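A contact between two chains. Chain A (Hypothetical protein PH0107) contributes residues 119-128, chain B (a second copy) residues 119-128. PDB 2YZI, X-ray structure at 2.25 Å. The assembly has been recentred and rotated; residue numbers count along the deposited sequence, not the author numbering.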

# COMPACT_ATOMS: atom_id res chain seq x y z
N THR A 119 -6.39 -0.02 -7.31
CA THR A 119 -5.31 0.24 -6.36
C THR A 119 -4.01 0.23 -7.12
O THR A 119 -3.99 -0.06 -8.32
CB THR A 119 -5.24 -0.86 -5.28
OG1 THR A 119 -4.77 -2.07 -5.88
CG2 THR A 119 -6.63 -1.10 -4.65
N LEU A 120 -2.92 0.54 -6.43
CA LEU A 120 -1.61 0.53 -7.06
C LEU A 120 -1.20 -0.90 -7.34
O LEU A 120 -0.33 -1.14 -8.17
CB LEU A 120 -0.58 1.21 -6.17
CG LEU A 120 -0.75 2.72 -5.96
CD1 LEU A 120 0.40 3.21 -5.09
CD2 LEU A 120 -0.76 3.47 -7.29
N SER A 121 -1.82 -1.85 -6.63
CA SER A 121 -1.53 -3.26 -6.87
C SER A 121 -2.11 -3.62 -8.24
O SER A 121 -1.52 -4.39 -8.98
CB SER A 121 -2.14 -4.16 -5.80
OG SER A 121 -1.38 -4.13 -4.61
N ASP A 122 -3.26 -3.04 -8.56
CA ASP A 122 -3.89 -3.28 -9.85
C ASP A 122 -3.03 -2.59 -10.90
O ASP A 122 -2.94 -3.05 -12.04
CB ASP A 122 -5.30 -2.70 -9.90
CG ASP A 122 -6.27 -3.47 -9.03
OD1 ASP A 122 -6.34 -4.71 -9.19
OD2 ASP A 122 -6.96 -2.84 -8.20
N LEU A 123 -2.38 -1.50 -10.50
CA LEU A 123 -1.50 -0.77 -11.40
C LEU A 123 -0.33 -1.67 -11.80
O LEU A 123 0.04 -1.75 -12.97
CB LEU A 123 -0.96 0.51 -10.75
CG LEU A 123 0.12 1.28 -11.53
CD1 LEU A 123 -0.40 1.69 -12.91
CD2 LEU A 123 0.53 2.52 -10.74
N LEU A 124 0.22 -2.37 -10.81
CA LEU A 124 1.34 -3.27 -11.05
C LEU A 124 0.95 -4.35 -12.06
O LEU A 124 1.70 -4.62 -13.01
CB LEU A 124 1.81 -3.91 -9.73
CG LEU A 124 3.03 -4.84 -9.83
CD1 LEU A 124 3.75 -4.90 -8.50
CD2 LEU A 124 2.59 -6.23 -10.25
N GLU A 125 -0.21 -4.97 -11.86
CA GLU A 125 -0.67 -6.00 -12.78
C GLU A 125 -0.89 -5.44 -14.19
O GLU A 125 -0.51 -6.07 -15.17
CB GLU A 125 -1.95 -6.66 -12.26
CG GLU A 125 -1.68 -7.75 -11.24
CD GLU A 125 -0.71 -8.80 -11.78
OE1 GLU A 125 -0.98 -9.35 -12.87
OE2 GLU A 125 0.31 -9.09 -11.11
N ALA A 126 -1.49 -4.25 -14.29
CA ALA A 126 -1.71 -3.63 -15.59
C ALA A 126 -0.37 -3.36 -16.25
O ALA A 126 -0.22 -3.49 -17.46
CB ALA A 126 -2.47 -2.33 -15.43
N SER A 127 0.61 -2.99 -15.44
CA SER A 127 1.95 -2.71 -15.94
C SER A 127 2.56 -3.94 -16.62
O SER A 127 3.31 -3.81 -17.58
CB SER A 127 2.87 -2.29 -14.79
OG SER A 127 2.40 -1.11 -14.17
N ARG A 128 2.22 -5.12 -16.11
CA ARG A 128 2.76 -6.36 -16.66
C ARG A 128 1.95 -6.94 -17.81
O ARG A 128 2.43 -7.84 -18.50
CB ARG A 128 2.90 -7.42 -15.57
CG ARG A 128 3.75 -7.02 -14.38
CD ARG A 128 3.81 -8.15 -13.36
NE ARG A 128 4.48 -9.33 -13.91
CZ ARG A 128 4.07 -10.58 -13.73
NH1 ARG A 128 2.97 -10.83 -13.02
NH2 ARG A 128 4.76 -11.59 -14.24
N THR B 119 8.82 0.75 -4.16
CA THR B 119 7.45 0.55 -3.67
C THR B 119 6.42 0.76 -4.77
O THR B 119 6.76 1.15 -5.88
CB THR B 119 7.14 1.54 -2.51
OG1 THR B 119 7.01 2.87 -3.02
CG2 THR B 119 8.26 1.51 -1.49
N LEU B 120 5.16 0.49 -4.46
CA LEU B 120 4.10 0.68 -5.44
C LEU B 120 3.95 2.17 -5.71
O LEU B 120 3.55 2.57 -6.81
CB LEU B 120 2.78 0.08 -4.97
CG LEU B 120 2.75 -1.46 -4.92
CD1 LEU B 120 1.31 -1.94 -4.91
CD2 LEU B 120 3.48 -2.04 -6.12
N SER B 121 4.27 2.98 -4.71
CA SER B 121 4.19 4.43 -4.88
C SER B 121 5.23 4.85 -5.92
O SER B 121 4.98 5.74 -6.73
CB SER B 121 4.47 5.16 -3.56
OG SER B 121 3.39 5.01 -2.66
N ASP B 122 6.39 4.20 -5.89
CA ASP B 122 7.44 4.50 -6.86
C ASP B 122 6.93 4.15 -8.26
O ASP B 122 7.19 4.89 -9.22
CB ASP B 122 8.70 3.70 -6.55
CG ASP B 122 9.38 4.16 -5.28
OD1 ASP B 122 9.76 5.35 -5.20
OD2 ASP B 122 9.56 3.33 -4.36
N LEU B 123 6.21 3.04 -8.37
CA LEU B 123 5.65 2.60 -9.64
C LEU B 123 4.74 3.69 -10.19
O LEU B 123 4.78 4.01 -11.37
CB LEU B 123 4.83 1.32 -9.44
CG LEU B 123 4.09 0.82 -10.69
CD1 LEU B 123 5.10 0.47 -11.77
CD2 LEU B 123 3.22 -0.39 -10.33
N LEU B 124 3.90 4.23 -9.31
CA LEU B 124 2.99 5.30 -9.67
C LEU B 124 3.79 6.49 -10.20
O LEU B 124 3.43 7.11 -11.20
CB LEU B 124 2.17 5.74 -8.46
CG LEU B 124 1.18 6.86 -8.78
CD1 LEU B 124 0.20 6.35 -9.86
CD2 LEU B 124 0.44 7.31 -7.52
N GLU B 125 4.89 6.79 -9.50
CA GLU B 125 5.77 7.89 -9.88
C GLU B 125 6.33 7.67 -11.29
O GLU B 125 6.35 8.58 -12.12
CB GLU B 125 6.91 7.99 -8.87
CG GLU B 125 7.39 9.39 -8.60
CD GLU B 125 6.40 10.16 -7.76
OE1 GLU B 125 5.28 10.44 -8.24
OE2 GLU B 125 6.75 10.49 -6.61
N ALA B 126 6.79 6.45 -11.56
CA ALA B 126 7.35 6.12 -12.86
C ALA B 126 6.27 6.16 -13.94
O ALA B 126 6.51 6.64 -15.05
CB ALA B 126 7.99 4.74 -12.81
N SER B 127 5.07 5.67 -13.63
CA SER B 127 3.97 5.68 -14.58
C SER B 127 3.57 7.10 -14.96
O SER B 127 2.96 7.32 -16.01
CB SER B 127 2.76 4.95 -14.01
OG SER B 127 2.27 5.62 -12.87
N ARG B 128 3.91 8.06 -14.11
CA ARG B 128 3.58 9.46 -14.35
C ARG B 128 4.75 10.21 -14.97
O ARG B 128 4.67 11.42 -15.21
CB ARG B 128 3.16 10.13 -13.04
CG ARG B 128 1.76 9.77 -12.57
CD ARG B 128 1.49 10.29 -11.15
NE ARG B 128 1.57 11.74 -11.03
CZ ARG B 128 0.72 12.59 -11.60
NH1 ARG B 128 -0.29 12.14 -12.32
NH2 ARG B 128 0.88 13.90 -11.43

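How do the two backbones approach each other? Each stretch is essentially a single helix, and the two run in broadly the same direction, their axes inclined at 57° and 9.5 Å apart at closest approach. Like residues face each other across the contact, A:Leu120 opposite B:Leu120 and A:Ser127 nearest B:Ser127. The CA atoms of A:Leu120 and B:Leu120 are 5.9 Å apart, whereas those of A:Ser127 and B:Ser127 are separated by 8.7 Å, so the helices are tightest near their N-terminal ends and spread toward their C-terminal ends.

What does the leucine pair at the narrow end do? A:Leu120 and B:Leu120 cover the largest areas in the contact, 90 and 87 Å², and both point their CA-to-CB bonds toward the partner. Their CB atoms come within 3.7 Å of each other, and with the backbones this close the side chains reach past one another to neighbouring positions. A:Leu120 CD2 lies 3.9 Å from B:Leu124 CB, while B:Leu120 CD2 lies 3.7 Å from A:Leu124 CD1, a reciprocal pairing of apolar groups. The methyls also lie over polar atoms: A:Leu120 CD1 is 3.6 Å from B:Leu120 O, and B:Leu120 CD1 is 3.5 Å from A:Ser121 OG. These are van der Waals contacts, since a methyl carbon offers no conventional hydrogen-bond donor.

How does the next turn of helix fill the widening space? One turn on, B:Leu123 acts as a knob, its side chain set among A:Leu120, A:Leu123, A:Leu124 and A:Ser127. Its CD2 is 3.7 Å from A:Leu123 CG and 3.8 Å from A:Leu124 CB, and it comes as near as 3.5 Å to A:Leu124 CA, so the fit reaches down to the backbone. A:Leu123 makes a related approach in the other direction, with its CD2 3.9 Å from B:Leu124 CD1. A:Leu123 and B:Leu123 both adopt the t, p rotamer. The two stretches together bury 425 Å², and leucines account for most of it.

What do the polar groups near the contact do? No hydrogen bond crosses this contact; the hydroxyls of A:Ser127 and B:Ser127 bond within their own helices. A:Ser127 OG donates to A:Leu123 O at 2.7 Å, and B:Ser127 OG donates to B:Leu124 O at 2.5 Å. The different acceptors accompany different rotamers, m in A:Ser127 and p in B:Ser127. Meanwhile, A:Ser127 OG still packs 3.9 Å from B:Leu123 CD1. At the other end, outside the contact, A:Thr119 and B:Thr119 each cap their own helix: A:Asp122 N donates to A:Thr119 OG1 at 3.2 Å, and B:Asp122 N to B:Thr119 OG1 at 3.2 Å. The aspartates reciprocate, accepting from the threonine backbone, with A:Thr119 N to A:Asp122 OD2 at 3.0 Å and B:Thr119 N to B:Asp122 OD2 at 2.7 Å. Such capping satisfies amide groups at the helix start, while apolar packing joins the two stretches.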